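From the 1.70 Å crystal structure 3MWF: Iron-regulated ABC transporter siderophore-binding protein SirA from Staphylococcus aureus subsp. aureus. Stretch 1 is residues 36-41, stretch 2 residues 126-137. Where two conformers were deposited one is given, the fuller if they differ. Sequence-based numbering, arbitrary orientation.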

ATOM      1  N   VAL A  36     -13.718   5.459   2.589  1.00 16.38           N
ATOM      2  CA  VAL A  36     -13.755   6.774   3.241  1.00 17.10           C
ATOM      3  C   VAL A  36     -13.501   7.923   2.248  1.00 18.05           C
ATOM      4  O   VAL A  36     -14.216   8.947   2.241  1.00 18.53           O
ATOM      5  CB  VAL A  36     -12.778   6.791   4.445  1.00 16.64           C
ATOM      6  CG1 VAL A  36     -12.528   8.221   4.972  1.00 19.24           C
ATOM      7  CG2 VAL A  36     -13.271   5.869   5.575  1.00 15.84           C
ATOM      8  N   SER A  37     -12.513   7.738   1.376  1.00 17.23           N
ATOM      9  CA  SER A  37     -12.151   8.732   0.363  1.00 18.20           C
ATOM     10  C   SER A  37     -13.293   9.025  -0.622  1.00 19.13           C
ATOM     11  O   SER A  37     -13.415  10.155  -1.154  1.00 18.72           O
ATOM     12  CB  SER A  37     -10.915   8.234  -0.394  1.00 16.51           C
ATOM     13  OG  SER A  37      -9.778   8.225   0.466  1.00 17.80           O
ATOM     14  N   LEU A  38     -14.112   8.006  -0.863  1.00 19.75           N
ATOM     15  CA  LEU A  38     -15.265   8.111  -1.762  1.00 21.49           C
ATOM     16  C   LEU A  38     -16.539   8.585  -1.035  1.00 22.79           C
ATOM     17  O   LEU A  38     -17.614   8.662  -1.650  1.00 24.21           O
ATOM     18  CB  LEU A  38     -15.512   6.774  -2.462  1.00 20.94           C
ATOM     19  CG  LEU A  38     -14.460   6.350  -3.497  1.00 19.85           C
ATOM     20  CD1 LEU A  38     -14.695   4.928  -3.916  1.00 20.05           C
ATOM     21  CD2 LEU A  38     -14.479   7.260  -4.722  1.00 22.29           C
ATOM     22  N   GLY A  39     -16.413   8.880   0.257  1.00 23.34           N
ATOM     23  CA  GLY A  39     -17.518   9.419   1.074  1.00 24.29           C
ATOM     24  C   GLY A  39     -18.461   8.366   1.631  1.00 24.63           C
ATOM     25  O   GLY A  39     -19.598   8.687   2.018  1.00 25.17           O
ATOM     26  N   VAL A  40     -18.008   7.113   1.661  1.00 23.53           N
ATOM     27  CA  VAL A  40     -18.801   6.000   2.174  1.00 24.25           C
ATOM     28  C   VAL A  40     -18.139   5.365   3.398  1.00 23.68           C
ATOM     29  O   VAL A  40     -17.153   4.632   3.254  1.00 25.52           O
ATOM     30  CB  VAL A  40     -19.014   4.910   1.079  1.00 24.45           C
ATOM     31  CG1 VAL A  40     -19.911   3.788   1.588  1.00 25.66           C
ATOM     32  CG2 VAL A  40     -19.589   5.504  -0.191  1.00 26.33           C
ATOM     33  N   LYS A  41     -18.670   5.628   4.594  0.50 22.59           N
ATOM     34  CA  LYS A  41     -18.144   5.013   5.819  0.50 21.79           C
ATOM     35  C   LYS A  41     -18.557   3.539   5.904  0.50 20.78           C
ATOM     36  O   LYS A  41     -19.748   3.239   5.991  0.50 20.31           O
ATOM     37  CB  LYS A  41     -18.629   5.758   7.076  0.50 21.97           C
ATOM     38  CG  LYS A  41     -18.281   7.250   7.132  0.50 23.83           C
ATOM     39  CD  LYS A  41     -19.464   8.117   6.689  0.50 25.87           C
ATOM     40  CE  LYS A  41     -19.257   9.589   7.036  0.50 27.68           C
ATOM     41  NZ  LYS A  41     -19.065   9.778   8.512  0.50 28.36           N
ATOM     42  N   ALA A 126     -18.571  -0.142  -8.020  1.00 22.75           N
ATOM     43  CA  ALA A 126     -19.401  -0.929  -7.135  1.00 22.97           C
ATOM     44  C   ALA A 126     -20.320  -0.048  -6.308  1.00 23.43           C
ATOM     45  O   ALA A 126     -21.467  -0.440  -6.018  1.00 24.23           O
ATOM     46  CB  ALA A 126     -18.529  -1.816  -6.227  1.00 22.87           C
ATOM     47  N   LEU A 127     -19.831   1.134  -5.949  1.00 22.92           N
ATOM     48  CA  LEU A 127     -20.554   2.043  -5.044  1.00 23.61           C
ATOM     49  C   LEU A 127     -21.429   3.081  -5.748  1.00 24.30           C
ATOM     50  O   LEU A 127     -22.134   3.851  -5.068  1.00 24.68           O
ATOM     51  CB  LEU A 127     -19.579   2.769  -4.105  1.00 23.60           C
ATOM     52  CG  LEU A 127     -18.908   1.911  -3.030  1.00 22.51           C
ATOM     53  CD1 LEU A 127     -17.728   2.668  -2.427  1.00 22.41           C
ATOM     54  CD2 LEU A 127     -19.919   1.592  -1.961  1.00 23.60           C
ATOM     55  N   GLY A 128     -21.382   3.091  -7.079  1.00 25.06           N
ATOM     56  CA  GLY A 128     -21.973   4.156  -7.902  1.00 25.83           C
ATOM     57  C   GLY A 128     -21.342   5.502  -7.578  1.00 26.69           C
ATOM     58  O   GLY A 128     -22.041   6.515  -7.437  1.00 27.79           O
ATOM     59  N   LYS A 129     -20.020   5.501  -7.418  1.00 26.14           N
ATOM     60  CA  LYS A 129     -19.253   6.716  -7.160  1.00 26.50           C
ATOM     61  C   LYS A 129     -18.154   6.884  -8.221  1.00 26.21           C
ATOM     62  O   LYS A 129     -17.021   7.291  -7.911  1.00 24.76           O
ATOM     63  CB  LYS A 129     -18.636   6.675  -5.757  1.00 26.74           C
ATOM     64  CG  LYS A 129     -19.633   6.626  -4.608  1.00 28.54           C
ATOM     65  CD  LYS A 129     -20.266   7.966  -4.309  1.00 30.49           C
ATOM     66  CE  LYS A 129     -21.137   7.854  -3.078  1.00 33.04           C
ATOM     67  NZ  LYS A 129     -21.981   9.061  -2.913  1.00 36.22           N
ATOM     68  N   GLU A 130     -18.497   6.586  -9.473  1.00 26.54           N
ATOM     69  CA  GLU A 130     -17.532   6.627 -10.575  1.00 27.34           C
ATOM     70  C   GLU A 130     -16.923   8.001 -10.804  1.00 27.00           C
ATOM     71  O   GLU A 130     -15.707   8.115 -10.999  1.00 25.68           O
ATOM     72  CB  GLU A 130     -18.153   6.106 -11.871  1.00 28.49           C
ATOM     73  CG  GLU A 130     -18.276   4.593 -11.887  1.00 33.00           C
ATOM     74  CD  GLU A 130     -18.854   4.060 -13.174  1.00 38.19           C
ATOM     75  OE1 GLU A 130     -18.301   4.371 -14.250  1.00 42.48           O
ATOM     76  OE2 GLU A 130     -19.859   3.318 -13.107  1.00 41.81           O
ATOM     77  N   LYS A 131     -17.761   9.040 -10.750  1.00 26.95           N
ATOM     78  CA  LYS A 131     -17.282  10.406 -10.929  1.00 27.82           C
ATOM     79  C   LYS A 131     -16.353  10.798  -9.771  1.00 26.87           C
ATOM     80  O   LYS A 131     -15.315  11.421  -9.989  1.00 27.73           O
ATOM     81  CB  LYS A 131     -18.471  11.383 -11.063  1.00 28.62           C
ATOM     82  CG  LYS A 131     -18.135  12.881 -11.027  1.00 32.04           C
ATOM     83  CD  LYS A 131     -17.364  13.355 -12.253  1.00 37.64           C
ATOM     84  CE  LYS A 131     -17.741  14.797 -12.635  1.00 39.34           C
ATOM     85  NZ  LYS A 131     -17.817  15.717 -11.462  1.00 41.27           N
ATOM     86  N   GLU A 132     -16.721  10.427  -8.550  1.00 26.08           N
ATOM     87  CA  GLU A 132     -15.871  10.696  -7.379  1.00 25.31           C
ATOM     88  C   GLU A 132     -14.506  10.002  -7.525  1.00 23.70           C
ATOM     89  O   GLU A 132     -13.471  10.607  -7.276  1.00 22.27           O
ATOM     90  CB  GLU A 132     -16.554  10.235  -6.088  1.00 25.43           C
ATOM     91  CG  GLU A 132     -17.772  11.090  -5.669  1.00 28.23           C
ATOM     92  CD  GLU A 132     -19.062  10.764  -6.425  1.00 30.90           C
ATOM     93  OE1 GLU A 132     -19.088   9.900  -7.334  1.00 29.81           O
ATOM     94  OE2 GLU A 132     -20.088  11.407  -6.114  1.00 34.28           O
ATOM     95  N   ALA A 133     -14.535   8.746  -7.964  1.00 24.00           N
ATOM     96  CA  ALA A 133     -13.308   7.954  -8.161  1.00 24.36           C
ATOM     97  C   ALA A 133     -12.399   8.577  -9.216  1.00 25.06           C
ATOM     98  O   ALA A 133     -11.172   8.702  -9.030  1.00 24.12           O
ATOM     99  CB  ALA A 133     -13.655   6.515  -8.536  1.00 24.31           C
ATOM    100  N   GLU A 134     -13.013   9.006 -10.313  1.00 25.90           N
ATOM    101  CA  GLU A 134     -12.277   9.682 -11.370  1.00 27.40           C
ATOM    102  C   GLU A 134     -11.595  10.954 -10.861  1.00 26.82           C
ATOM    103  O   GLU A 134     -10.430  11.182 -11.176  1.00 26.51           O
ATOM    104  CB  GLU A 134     -13.200   9.996 -12.547  1.00 28.17           C
ATOM    105  CG  GLU A 134     -12.514   9.862 -13.893  1.00 33.06           C
ATOM    106  CD  GLU A 134     -13.371  10.338 -15.050  1.00 39.46           C
ATOM    107  OE1 GLU A 134     -12.856  11.152 -15.847  1.00 41.19           O
ATOM    108  OE2 GLU A 134     -14.545   9.901 -15.170  1.00 41.44           O
ATOM    109  N   ASP A 135     -12.313  11.756 -10.064  1.00 26.62           N
ATOM    110  CA  ASP A 135     -11.781  13.008  -9.503  1.00 26.41           C
ATOM    111  C   ASP A 135     -10.613  12.722  -8.533  1.00 25.23           C
ATOM    112  O   ASP A 135      -9.602  13.417  -8.545  1.00 24.38           O
ATOM    113  CB  ASP A 135     -12.874  13.832  -8.787  1.00 27.21           C
ATOM    114  CG  ASP A 135     -14.023  14.296  -9.719  1.00 31.61           C
ATOM    115  OD1 ASP A 135     -13.822  14.460 -10.950  1.00 35.85           O
ATOM    116  OD2 ASP A 135     -15.151  14.508  -9.198  1.00 34.88           O
ATOM    117  N   LEU A 136     -10.757  11.691  -7.696  1.00 23.16           N
ATOM    118  CA  LEU A 136      -9.658  11.278  -6.824  1.00 22.08           C
ATOM    119  C   LEU A 136      -8.385  10.941  -7.634  1.00 21.03           C
ATOM    120  O   LEU A 136      -7.303  11.438  -7.344  1.00 20.38           O
ATOM    121  CB  LEU A 136     -10.086  10.088  -5.956  1.00 21.97           C
ATOM    122  CG  LEU A 136     -11.076  10.303  -4.797  1.00 23.55           C
ATOM    123  CD1 LEU A 136     -11.193   9.015  -4.010  1.00 25.59           C
ATOM    124  CD2 LEU A 136     -10.681  11.462  -3.862  1.00 23.27           C
ATOM    125  N   LEU A 137      -8.542  10.128  -8.668  1.00 21.07           N
ATOM    126  CA  LEU A 137      -7.424   9.669  -9.468  1.00 21.44           C
ATOM    127  C   LEU A 137      -6.812  10.812 -10.279  1.00 22.05           C
ATOM    128  O   LEU A 137      -5.590  10.899 -10.401  1.00 20.94           O
ATOM    129  CB  LEU A 137      -7.837   8.479 -10.334  1.00 22.28           C
ATOM    130  CG  LEU A 137      -8.204   7.235  -9.484  1.00 23.47           C
ATOM    131  CD1 LEU A 137      -8.489   6.024 -10.364  1.00 27.42           C
ATOM    132  CD2 LEU A 137      -7.120   6.891  -8.462  1.00 24.45           C
TER

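The first stretch catches a helix as it ends. Val36 and Ser37 are its final helical residues, and Gly39 leaves helical geometry with a phi of 84° in a Schellman motif, its N bonded to Val36 O at 3.0 Å. Positive phi by itself favours glycine, and from there Val40 and Lys41 run on in extended geometry. The second stretch holds another helix terminus and a new start. Gly128, with phi 60°, forms a second Schellman motif; Lys129 then takes the N-cap position, and the next helix runs from Glu130 onward. Its first turns are regular: Ala133 N bonds Lys129 O at 2.9 Å, and Leu136 N bonds Glu132 O at 3.0 Å. The two backbones come nearest at Leu38 and Glu132, whose CA atoms lie 6.2 Å apart.

No hydrogen bond crosses between the stretches, so side-chain packing carries the contact, and Leu38 is its centre. It gives up 113 Å² to the other stretch, more than any other residue here. Its CA-to-CB bond points sideways, yet the m,t rotamer brings the end of the side chain nearer, and its two methyls reach different neighbours. Leu38 CD1 meets Leu127 CD1 at 4.1 Å, on the segment before the glycine turn. Leu38 CD2 settles on the first turns of the new helix, 3.6 Å from Ala133 N, 4.0 Å from Ala133 CB and 3.8 Å from Leu136 CD1. The approach to Ala133 N is plain packing against the helix backbone, for that N is already bonded to Lys129 O.

Flanking contacts extend the patch. Leu136 points toward the first stretch and also packs its CD1 against Ser37 CB at 3.7 Å; the serine offers carbon here while its OG is hydrogen-bonded elsewhere in the structure. Beyond the glycine, Val40 points toward the second stretch and sets CG2 4.1 Å from Leu127 CD1, so this one leucine methyl serves both Leu38 and Val40.

The charged residues contribute through their aliphatic parts. Lys129 lays its chain along the loop, with CD 3.8 Å from Leu38 O and CE 4.0 Å from Val40 CG2. Glu132 places CB 3.9 Å from Leu38 CD2, but the end of its side chain leads away, keeping the carboxylate off the leucine methyl. The rule to read here is economical: one leucine beside a glycine turn can bridge the end of one helical segment and the start of the next, with neighbouring carbons closing around it.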